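Local structure of trehalose-6-phosphate phosphatase (Candida albicans, 5DXF) at residues K331-G336 and L422-L427; E443-Q448 and K502-V507. The protein belongs to glycosyltransferase family 20, and its modelled N-terminal part is consistent with the two-lobed GT-B fold, in which two Rossmann-like domains face each other across a cleft. All blocks are in the same frame, centred on the assembly; numbering follows the deposited sequence.

Interaction 1 of 2, residues K331-G336 and L422-L427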
ATOM      1  N   LYS A 331      22.660 -21.226   6.816  1.00 66.48           N
ATOM      2  CA  LYS A 331      22.268 -20.541   5.585  1.00 64.04           C
ATOM      3  C   LYS A 331      21.805 -19.108   5.839  1.00 59.16           C
ATOM      4  O   LYS A 331      21.310 -18.786   6.918  1.00 60.48           O
ATOM      5  CB  LYS A 331      21.165 -21.326   4.868  1.00 58.77           C
ATOM      6  CG  LYS A 331      21.624 -22.670   4.334  1.00 54.33           C
ATOM      7  CD  LYS A 331      20.494 -23.438   3.675  1.00 42.21           C
ATOM      8  CE  LYS A 331      21.014 -24.723   3.056  1.00 46.21           C
ATOM      9  NZ  LYS A 331      22.097 -24.445   2.074  1.00 48.12           N
ATOM     10  N   LYS A 332      21.975 -18.254   4.832  1.00 53.72           N
ATOM     11  CA  LYS A 332      21.550 -16.859   4.913  1.00 53.46           C
ATOM     12  C   LYS A 332      20.201 -16.676   4.221  1.00 51.57           C
ATOM     13  O   LYS A 332      20.006 -17.137   3.095  1.00 51.79           O
ATOM     14  CB  LYS A 332      22.599 -15.939   4.284  1.00 56.84           C
ATOM     15  CG  LYS A 332      23.981 -16.010   4.926  1.00 63.56           C
ATOM     16  CD  LYS A 332      23.995 -15.392   6.320  1.00 56.62           C
ATOM     17  CE  LYS A 332      25.405 -15.356   6.905  1.00 63.13           C
ATOM     18  NZ  LYS A 332      25.438 -14.772   8.279  1.00 79.26           N
ATOM     19  N   LEU A 333      19.279 -15.993   4.891  1.00 51.74           N
ATOM     20  CA  LEU A 333      17.902 -15.900   4.411  1.00 42.23           C
ATOM     21  C   LEU A 333      17.512 -14.510   3.912  1.00 53.16           C
ATOM     22  O   LEU A 333      17.589 -13.525   4.650  1.00 51.88           O
ATOM     23  CB  LEU A 333      16.935 -16.332   5.516  1.00 47.46           C
ATOM     24  CG  LEU A 333      16.395 -17.766   5.462  1.00 57.87           C
ATOM     25  CD1 LEU A 333      17.387 -18.719   4.802  1.00 50.41           C
ATOM     26  CD2 LEU A 333      16.012 -18.252   6.854  1.00 56.30           C
ATOM     27  N   ILE A 334      17.086 -14.444   2.653  1.00 44.91           N
ATOM     28  CA  ILE A 334      16.501 -13.230   2.097  1.00 38.93           C
ATOM     29  C   ILE A 334      14.989 -13.413   2.056  1.00 41.15           C
ATOM     30  O   ILE A 334      14.492 -14.364   1.448  1.00 44.55           O
ATOM     31  CB  ILE A 334      17.041 -12.920   0.684  1.00 43.12           C
ATOM     32  CG1 ILE A 334      18.555 -13.133   0.632  1.00 44.82           C
ATOM     33  CG2 ILE A 334      16.680 -11.501   0.269  1.00 46.92           C
ATOM     34  CD1 ILE A 334      19.193 -12.702  -0.674  1.00 36.85           C
ATOM     35  N   VAL A 335      14.261 -12.513   2.713  1.00 35.01           N
ATOM     36  CA  VAL A 335      12.811 -12.644   2.833  1.00 34.30           C
ATOM     37  C   VAL A 335      12.076 -11.403   2.340  1.00 45.16           C
ATOM     38  O   VAL A 335      12.392 -10.279   2.739  1.00 51.77           O
ATOM     39  CB  VAL A 335      12.397 -12.918   4.293  1.00 42.90           C
ATOM     40  CG1 VAL A 335      10.879 -13.000   4.413  1.00 28.92           C
ATOM     41  CG2 VAL A 335      13.044 -14.197   4.789  1.00 40.01           C
ATOM     42  N   GLY A 336      11.093 -11.617   1.469  1.00 49.77           N
ATOM     43  CA  GLY A 336      10.267 -10.536   0.966  1.00 42.36           C
ATOM     44  C   GLY A 336       8.834 -10.977   0.740  1.00 39.86           C
ATOM     45  O   GLY A 336       8.568 -12.158   0.506  1.00 43.21           O
ATOM     46  N   LEU A 422       9.971 -12.396   8.784  1.00 40.10           N
ATOM     47  CA  LEU A 422      10.696 -11.131   8.831  1.00 41.40           C
ATOM     48  C   LEU A 422      11.795 -11.146   9.893  1.00 52.23           C
ATOM     49  O   LEU A 422      12.900 -10.660   9.650  1.00 48.37           O
ATOM     50  CB  LEU A 422       9.739  -9.966   9.087  1.00 35.44           C
ATOM     51  CG  LEU A 422       8.760  -9.655   7.953  1.00 54.09           C
ATOM     52  CD1 LEU A 422       7.926  -8.428   8.282  1.00 46.85           C
ATOM     53  CD2 LEU A 422       9.497  -9.469   6.633  1.00 42.18           C
ATOM     54  N   ARG A 423      11.502 -11.709  11.062  1.00 53.12           N
ATOM     55  CA  ARG A 423      12.485 -11.760  12.142  1.00 53.25           C
ATOM     56  C   ARG A 423      13.683 -12.666  11.829  1.00 50.90           C
ATOM     57  O   ARG A 423      14.821 -12.303  12.124  1.00 60.33           O
ATOM     58  CB  ARG A 423      11.820 -12.208  13.448  1.00 54.09           C
ATOM     59  CG  ARG A 423      11.210 -11.071  14.259  1.00 56.02           C
ATOM     60  CD  ARG A 423      10.715 -11.557  15.612  1.00 58.79           C
ATOM     61  NE  ARG A 423      11.797 -12.119  16.413  1.00 75.91           N
ATOM     62  CZ  ARG A 423      11.622 -12.830  17.523  1.00 58.85           C
ATOM     63  NH1 ARG A 423      10.397 -13.075  17.971  1.00 59.79           N
ATOM     64  NH2 ARG A 423      12.671 -13.300  18.181  1.00 55.80           N
ATOM     65  N   VAL A 424      13.444 -13.832  11.232  1.00 47.25           N
ATOM     66  CA  VAL A 424      14.541 -14.756  10.932  1.00 51.00           C
ATOM     67  C   VAL A 424      15.384 -14.244   9.762  1.00 49.98           C
ATOM     68  O   VAL A 424      16.501 -14.709   9.535  1.00 37.44           O
ATOM     69  CB  VAL A 424      14.026 -16.184  10.595  1.00 62.32           C
ATOM     70  CG1 VAL A 424      15.169 -17.206  10.617  1.00 71.11           C
ATOM     71  CG2 VAL A 424      12.929 -16.612  11.561  1.00 63.28           C
ATOM     72  N   ALA A 425      14.850 -13.277   9.024  1.00 41.35           N
ATOM     73  CA  ALA A 425      15.521 -12.772   7.829  1.00 47.09           C
ATOM     74  C   ALA A 425      16.902 -12.181   8.115  1.00 56.99           C
ATOM     75  O   ALA A 425      17.074 -11.393   9.048  1.00 55.39           O
ATOM     76  CB  ALA A 425      14.652 -11.739   7.148  1.00 47.02           C
ATOM     77  N   ASP A 426      17.886 -12.582   7.325  1.00 53.27           N
ATOM     78  CA  ASP A 426      19.196 -11.978   7.366  1.00 52.07           C
ATOM     79  C   ASP A 426      19.271 -10.822   6.373  1.00 56.54           C
ATOM     80  O   ASP A 426      20.195 -10.029   6.396  1.00 51.63           O
ATOM     81  CB  ASP A 426      20.270 -13.021   7.062  1.00 58.63           C
ATOM     82  CG  ASP A 426      20.285 -14.162   8.069  1.00 69.53           C
ATOM     83  OD1 ASP A 426      20.677 -13.942   9.235  1.00 60.68           O
ATOM     84  OD2 ASP A 426      19.909 -15.285   7.688  1.00 57.72           O
ATOM     85  N   LEU A 427      18.282 -10.747   5.494  1.00 63.54           N
ATOM     86  CA  LEU A 427      18.202  -9.681   4.508  1.00 58.89           C
ATOM     87  C   LEU A 427      16.766  -9.365   4.133  1.00 56.92           C
ATOM     88  O   LEU A 427      15.910 -10.224   4.162  1.00 60.98           O
ATOM     89  CB  LEU A 427      18.971 -10.070   3.251  1.00 20.00           C
ATOM     90  CG  LEU A 427      19.645  -8.968   2.446  1.00 20.00           C
ATOM     91  CD1 LEU A 427      19.752  -9.359   0.993  1.00 20.00           C
ATOM     92  CD2 LEU A 427      18.923  -7.646   2.573  1.00 20.00           C
TER
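Leu-333 O takes two N-H groups from the turn that follows helix 415-424. Asp-426 N gives the better bond, at 2.9 Å from Leu-333 O and lying in the carbonyl plane; the bond from Leu-427 N to the same oxygen is weak. Asp-426 also reaches the other end of that residue: OD2 accepts Leu-333 N at 3.0 Å through its anti lone pair. The first torsion makes this possible, since it sets CG anti to the carbonyl carbon (chi1 -61°) and folds the carboxylate back beside its own N-H. Farther along, Val-335 N points almost straight (172°) at Leu-427 O, 3.2 Å away, although it approaches from above that carbonyl plane. Leu-427 therefore bonds on both sides of Ile-334, the pattern of a parallel bridge. Through this single bridge strand 332-339 meets the residue just ahead of strand 428-430; the two three-stranded parallel sheets then line up in an order consistent with the 3-2-1-4-5-6 of a Rossmann-like domain, with helix 415-424 in the crossover from strand 406-409 to strand 428-430. On one face Leu-427 runs alongside Ile-334, its CD1 3.8 Å from both CG2 and CD1 of the isoleucine. On the other face the CB of Ala-425 sits 3.8 Å from Val-335 CG2, while Val-424 CG1 lies beside Leu-333 CD2 at 4.0 Å. Strand 367-374 holds the far edge of 332-336 with backbone bonds, helix 317-327 covers Val-424, and Ser-453 OG bonds Ala-425 O.

Interaction 2 of 2, residues E443-Q448 and K502-V507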
ATOM      1  N   GLU A 443       7.817  -2.716   8.446  1.00 50.32           N
ATOM      2  CA  GLU A 443       7.574  -3.870   9.312  1.00 52.20           C
ATOM      3  C   GLU A 443       8.849  -4.680   9.552  1.00 48.10           C
ATOM      4  O   GLU A 443       9.119  -5.112  10.675  1.00 39.45           O
ATOM      5  CB  GLU A 443       6.488  -4.766   8.715  1.00 51.35           C
ATOM      6  CG  GLU A 443       5.078  -4.358   9.104  1.00 59.81           C
ATOM      7  CD  GLU A 443       4.024  -4.887   8.151  1.00 61.44           C
ATOM      8  OE1 GLU A 443       2.821  -4.731   8.449  1.00 56.06           O
ATOM      9  OE2 GLU A 443       4.398  -5.450   7.101  1.00 58.01           O
ATOM     10  N   PHE A 444       9.628  -4.871   8.492  1.00 44.05           N
ATOM     11  CA  PHE A 444      10.906  -5.570   8.580  1.00 47.57           C
ATOM     12  C   PHE A 444      11.865  -4.853   9.523  1.00 53.37           C
ATOM     13  O   PHE A 444      12.517  -5.487  10.363  1.00 41.53           O
ATOM     14  CB  PHE A 444      11.536  -5.703   7.191  1.00 38.30           C
ATOM     15  CG  PHE A 444      12.976  -6.140   7.211  1.00 38.07           C
ATOM     16  CD1 PHE A 444      13.306  -7.482   7.331  1.00 26.34           C
ATOM     17  CD2 PHE A 444      14.000  -5.209   7.100  1.00 36.53           C
ATOM     18  CE1 PHE A 444      14.631  -7.888   7.343  1.00 34.89           C
ATOM     19  CE2 PHE A 444      15.326  -5.606   7.114  1.00 34.62           C
ATOM     20  CZ  PHE A 444      15.642  -6.948   7.234  1.00 41.59           C
ATOM     21  N   VAL A 445      11.955  -3.533   9.375  1.00 51.24           N
ATOM     22  CA  VAL A 445      12.836  -2.737  10.223  1.00 49.53           C
ATOM     23  C   VAL A 445      12.435  -2.890  11.689  1.00 62.03           C
ATOM     24  O   VAL A 445      13.299  -3.031  12.557  1.00 51.34           O
ATOM     25  CB  VAL A 445      12.827  -1.243   9.826  1.00 50.65           C
ATOM     26  CG1 VAL A 445      13.573  -0.413  10.852  1.00 55.02           C
ATOM     27  CG2 VAL A 445      13.449  -1.054   8.452  1.00 51.45           C
ATOM     28  N   ILE A 446      11.130  -2.879  11.962  1.00 53.10           N
ATOM     29  CA  ILE A 446      10.666  -3.139  13.326  1.00 50.04           C
ATOM     30  C   ILE A 446      11.110  -4.526  13.796  1.00 58.51           C
ATOM     31  O   ILE A 446      11.614  -4.692  14.912  1.00 57.30           O
ATOM     32  CB  ILE A 446       9.130  -3.052  13.457  1.00 54.92           C
ATOM     33  CG1 ILE A 446       8.637  -1.626  13.231  1.00 51.36           C
ATOM     34  CG2 ILE A 446       8.685  -3.543  14.827  1.00 53.81           C
ATOM     35  CD1 ILE A 446       7.152  -1.484  13.436  1.00 51.91           C
ATOM     36  N   CYS A 447      10.928  -5.514  12.926  1.00 59.57           N
ATOM     37  CA  CYS A 447      11.230  -6.902  13.256  1.00 50.33           C
ATOM     38  C   CYS A 447      12.721  -7.163  13.429  1.00 52.81           C
ATOM     39  O   CYS A 447      13.112  -8.213  13.936  1.00 60.27           O
ATOM     40  CB  CYS A 447      10.675  -7.836  12.178  1.00 51.28           C
ATOM     41  SG  CYS A 447       8.876  -8.002  12.174  1.00 62.80           S
ATOM     42  N   GLN A 448      13.551  -6.216  13.003  1.00 52.49           N
ATOM     43  CA  GLN A 448      14.994  -6.410  13.074  1.00 54.68           C
ATOM     44  C   GLN A 448      15.686  -5.575  14.141  1.00 54.17           C
ATOM     45  O   GLN A 448      16.910  -5.494  14.147  1.00 47.96           O
ATOM     46  CB  GLN A 448      15.634  -6.103  11.718  1.00 53.44           C
ATOM     47  CG  GLN A 448      15.330  -7.133  10.660  1.00 52.35           C
ATOM     48  CD  GLN A 448      15.787  -8.520  11.052  1.00 59.36           C
ATOM     49  OE1 GLN A 448      16.796  -8.683  11.737  1.00 57.30           O
ATOM     50  NE2 GLN A 448      15.046  -9.531  10.620  1.00 51.40           N
ATOM     51  N   LYS A 502      19.277   3.794  13.280  1.00 57.44           N
ATOM     52  CA  LYS A 502      18.818   4.921  12.469  1.00 64.97           C
ATOM     53  C   LYS A 502      17.454   4.669  11.834  1.00 62.09           C
ATOM     54  O   LYS A 502      16.513   5.455  12.014  1.00 56.26           O
ATOM     55  CB  LYS A 502      19.848   5.238  11.377  1.00 64.56           C
ATOM     56  CG  LYS A 502      21.238   5.561  11.904  1.00 68.57           C
ATOM     57  CD  LYS A 502      22.243   5.756  10.779  1.00 69.88           C
ATOM     58  CE  LYS A 502      23.612   6.118  11.337  1.00 71.26           C
ATOM     59  NZ  LYS A 502      24.082   7.463  10.899  1.00 74.21           N
ATOM     60  N   LEU A 503      17.350   3.559  11.106  1.00 57.04           N
ATOM     61  CA  LEU A 503      16.111   3.202  10.425  1.00 57.39           C
ATOM     62  C   LEU A 503      14.968   2.933  11.398  1.00 51.26           C
ATOM     63  O   LEU A 503      13.819   3.259  11.114  1.00 51.23           O
ATOM     64  CB  LEU A 503      16.315   1.971   9.544  1.00 58.90           C
ATOM     65  CG  LEU A 503      17.347   2.092   8.427  1.00 61.40           C
ATOM     66  CD1 LEU A 503      17.462   0.774   7.678  1.00 50.52           C
ATOM     67  CD2 LEU A 503      16.973   3.220   7.485  1.00 57.57           C
ATOM     68  N   TYR A 504      15.285   2.339  12.544  1.00 62.13           N
ATOM     69  CA  TYR A 504      14.261   1.977  13.516  1.00 57.27           C
ATOM     70  C   TYR A 504      13.622   3.220  14.113  1.00 62.46           C
ATOM     71  O   TYR A 504      12.400   3.360  14.079  1.00 61.37           O
ATOM     72  CB  TYR A 504      14.840   1.092  14.617  1.00 56.18           C
ATOM     73  CG  TYR A 504      13.828   0.583  15.612  1.00 62.09           C
ATOM     74  CD1 TYR A 504      12.951  -0.443  15.284  1.00 56.58           C
ATOM     75  CD2 TYR A 504      13.758   1.121  16.886  1.00 67.08           C
ATOM     76  CE1 TYR A 504      12.025  -0.913  16.204  1.00 61.99           C
ATOM     77  CE2 TYR A 504      12.840   0.662  17.809  1.00 73.31           C
ATOM     78  CZ  TYR A 504      11.978  -0.353  17.466  1.00 71.56           C
ATOM     79  OH  TYR A 504      11.069  -0.798  18.397  1.00 63.56           O
ATOM     80  N   GLU A 505      14.432   4.134  14.643  1.00 67.52           N
ATOM     81  CA  GLU A 505      13.854   5.367  15.173  1.00 66.30           C
ATOM     82  C   GLU A 505      13.238   6.217  14.056  1.00 58.70           C
ATOM     83  O   GLU A 505      12.293   6.968  14.300  1.00 56.82           O
ATOM     84  CB  GLU A 505      14.891   6.179  15.963  1.00 63.71           C
ATOM     85  CG  GLU A 505      16.310   6.112  15.448  1.00 68.97           C
ATOM     86  CD  GLU A 505      17.187   7.161  16.086  1.00 85.97           C
ATOM     87  OE1 GLU A 505      17.481   7.047  17.296  1.00 98.85           O
ATOM     88  OE2 GLU A 505      17.573   8.113  15.374  1.00 86.24           O
ATOM     89  N   LYS A 506      13.745   6.084  12.829  1.00 55.24           N
ATOM     90  CA  LYS A 506      13.146   6.817  11.714  1.00 58.95           C
ATOM     91  C   LYS A 506      11.733   6.312  11.413  1.00 60.35           C
ATOM     92  O   LYS A 506      10.842   7.095  11.082  1.00 58.47           O
ATOM     93  CB  LYS A 506      14.006   6.726  10.454  1.00 62.74           C
ATOM     94  CG  LYS A 506      13.594   7.727   9.380  1.00 71.13           C
ATOM     95  CD  LYS A 506      13.627   9.154   9.924  1.00 76.13           C
ATOM     96  CE  LYS A 506      13.096  10.164   8.915  1.00 71.44           C
ATOM     97  NZ  LYS A 506      11.679   9.893   8.544  1.00 71.81           N
ATOM     98  N   VAL A 507      11.539   5.000  11.528  1.00 52.60           N
ATOM     99  CA  VAL A 507      10.229   4.380  11.358  1.00 55.03           C
ATOM    100  C   VAL A 507       9.316   4.733  12.528  1.00 61.54           C
ATOM    101  O   VAL A 507       8.138   5.041  12.337  1.00 58.74           O
ATOM    102  CB  VAL A 507      10.343   2.842  11.238  1.00 62.76           C
ATOM    103  CG1 VAL A 507       8.974   2.187  11.339  1.00 46.71           C
ATOM    104  CG2 VAL A 507      11.010   2.464   9.926  1.00 52.81           C
TER
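Val-445 lays its CG1 methyl over the backbone of helix 493-509, 3.6 Å from Tyr-504 CA, with CG1 anti to its own backbone N (chi1 171°). This is the packing of two helices in the second Rossmann-like lobe of a GT-B protein: helix 439-447, which follows strand 428-430, and helix 493-509, close to the C-terminal end of the model. Their local axes come within 9.1 Å and cross steeply, at -121°. The same methyl is also 3.9 Å from Leu-503 CB and 4.0 Å from Val-507 CG2, so one branch of the valine meets three residues on neighbouring turns. Ile-446 adds a looser touch, with CG1 at 4.3 Å from Val-507 CG1, and otherwise leans on helix 303-311. No hydrogen bond joins the two segments; the contact is van der Waals, mostly between apolar groups. Tyr-504 has CG anti to its backbone N (chi1 -176°), which carries the ring across to helix 439-447. Its hydroxyl hydrogen-bonds to Glu-307 and Lys-449, fixing the far end of the ring. The ring meets the helix by its edge, with Ile-446 CA in the ring plane and 3.9 Å from Tyr-504 CE1.

Along the chain the two contacts run in series: interaction 1 is complete at residue 427, and interaction 2 opens at 443. Their centres are about 15 Å apart, in the same lobe. Helix 439-447 is what connects them, since Leu-422 and Ala-425 of interaction 1 touch its Glu-443, Cys-447 and Phe-444. Gln-448, just past that helix, probably hydrogen-bonds through NE2 to Arg-423 O at 3.2 Å and holds Ser-453 N with OE1. Interaction 1 bridges the two three-stranded sheets by a single backbone pair and packs the end of helix 415-424 on one face; interaction 2 lies one layer out, where helix 439-447 meets helix 493-509.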